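Local coordinates for calcium-binding EF hand family protein (Arabidopsis thaliana, PDB 6YIG) that probably acts as a calcium-binding endocytic adaptor of the TPLATE complex, this piece being its N-terminal EH domain, at residues Ser70-Thr75 with Pro95-Ile100. Residues are numbered along the deposited sequence; the frame is centred on the assembly and turned at random. Where two conformers were deposited one is given.
Sequences SLRLVT and PAAAKI
Arg72 and Ile100 carry most of this contact, and Ala97 and Thr75 add smaller shares. Arg72 lies on helix 64-78 of the EH domain. Ile100 and Ala97 belong to segment 95-100, which follows helix 85-93. This is a surface contact that lays the chain after the last helix against helix 64-78, away from the calcium and sodium sites. The apolar half is built on the CG2 methyl of Ile100. That methyl sits 3.8 Å from Arg72 CB and 3.5 Å from the backbone O of Arg72. Thr75, one turn further on, adds its CB at 3.9 Å from the same Ile100 CG2. CG2 of Ile100 lies anti to the backbone N, and this branch meets the helix between Arg72 and Thr75, while CD1 reaches Arg72 CB. The hydroxyl of Thr75 bonds to the carbonyl of Pro101, so the chain stays tied to the helix just beyond Ile100.

The polar half lies at Arg72 NE. The chain of Arg72 is extended from CG to NE (chi2 and chi3 both 178°), which carries CD past the methyl of Ala97, with CD and Ala97 CB 3.8 Å apart. NE gives a weak, bent bond to Ala97 O at 3.2 Å, with an N-H...O angle of 124°. Ala97 O approaches the guanidinium obliquely. A water in the guanidinium plane, at its edge, accepts from NE at 3.0 Å and donates to the carbonyls of Ala97 and Ile100. Beyond the contact, the cation meets the ring of Phe13 in a cation-pi interaction. A leucine in place of Arg72 would probably leave the bridging water without its NE donor and Phe13 without its cation. The direct bond is weak, so the join appears to rest mainly on methyl packing and on one water linking Arg72 to two backbone carbonyls.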
# COMPACT_ATOMS: atom_id res chain seq x y z
N SER A 70 -2.27 1.65 0.86
CA SER A 70 -2.08 0.37 0.17
C SER A 70 -1.00 -0.46 0.85
O SER A 70 -1.09 -1.69 0.88
CB SER A 70 -1.75 0.57 -1.31
OG SER A 70 -0.40 0.93 -1.55
N LEU A 71 0.03 0.18 1.39
CA LEU A 71 1.07 -0.53 2.14
C LEU A 71 0.49 -1.16 3.41
O LEU A 71 0.83 -2.30 3.76
CB LEU A 71 2.20 0.44 2.49
CG LEU A 71 3.10 0.88 1.32
CD1 LEU A 71 4.01 2.03 1.80
CD2 LEU A 71 3.89 -0.26 0.72
N ARG A 72 -0.39 -0.42 4.11
CA ARG A 72 -1.02 -0.96 5.30
C ARG A 72 -1.87 -2.17 4.98
O ARG A 72 -1.86 -3.16 5.70
CB ARG A 72 -1.86 0.12 6.00
CG ARG A 72 -1.06 1.25 6.56
CD ARG A 72 -1.93 2.33 7.21
NE ARG A 72 -1.06 3.37 7.77
CZ ARG A 72 -0.80 4.54 7.19
NH1 ARG A 72 -1.39 4.90 6.07
NH2 ARG A 72 0.06 5.36 7.76
N LEU A 73 -2.65 -2.09 3.90
CA LEU A 73 -3.46 -3.24 3.51
C LEU A 73 -2.58 -4.41 3.13
O LEU A 73 -2.94 -5.57 3.40
CB LEU A 73 -4.38 -2.84 2.38
CG LEU A 73 -5.49 -1.87 2.76
CD1 LEU A 73 -6.21 -1.37 1.51
CD2 LEU A 73 -6.46 -2.49 3.75
N VAL A 74 -1.44 -4.15 2.47
CA VAL A 74 -0.49 -5.23 2.17
C VAL A 74 0.01 -5.89 3.44
O VAL A 74 0.09 -7.12 3.53
CB VAL A 74 0.66 -4.72 1.28
CG1 VAL A 74 1.80 -5.72 1.25
CG2 VAL A 74 0.15 -4.42 -0.11
N THR A 75 0.36 -5.11 4.46
CA THR A 75 0.76 -5.73 5.72
C THR A 75 -0.33 -6.62 6.29
O THR A 75 -0.06 -7.74 6.74
CB THR A 75 1.13 -4.64 6.73
OG1 THR A 75 2.24 -3.93 6.20
CG2 THR A 75 1.48 -5.24 8.10
N PRO A 95 -8.11 5.68 13.25
CA PRO A 95 -6.73 5.73 13.76
C PRO A 95 -6.11 4.37 14.00
O PRO A 95 -4.92 4.30 14.32
CB PRO A 95 -6.87 6.53 15.07
CG PRO A 95 -8.31 6.47 15.43
CD PRO A 95 -9.09 6.31 14.15
N ALA A 96 -6.86 3.27 13.82
CA ALA A 96 -6.23 1.96 13.83
C ALA A 96 -5.14 1.86 12.77
O ALA A 96 -4.22 1.05 12.89
CB ALA A 96 -7.28 0.87 13.61
N ALA A 97 -5.26 2.66 11.72
CA ALA A 97 -4.25 2.67 10.68
C ALA A 97 -2.86 2.92 11.24
O ALA A 97 -1.87 2.37 10.74
CB ALA A 97 -4.59 3.72 9.62
N ALA A 98 -2.77 3.77 12.27
CA ALA A 98 -1.47 4.13 12.84
C ALA A 98 -0.77 2.95 13.48
O ALA A 98 0.45 3.00 13.67
CB ALA A 98 -1.64 5.25 13.86
N LYS A 99 -1.49 1.89 13.81
CA LYS A 99 -0.90 0.72 14.45
C LYS A 99 -0.39 -0.32 13.46
O LYS A 99 0.24 -1.29 13.87
CB LYS A 99 -1.93 0.05 15.37
CG LYS A 99 -2.43 0.95 16.49
CD LYS A 99 -3.56 0.28 17.27
N ILE A 100 -0.63 -0.13 12.17
CA ILE A 100 -0.30 -1.13 11.16
C ILE A 100 1.14 -0.89 10.71
O ILE A 100 1.45 0.21 10.19
CB ILE A 100 -1.27 -1.09 9.98
CG1 ILE A 100 -2.70 -1.30 10.46
CG2 ILE A 100 -0.85 -2.13 8.93
CD1 ILE A 100 -3.74 -1.11 9.35
O HOH W 1 0.70 2.73 10.08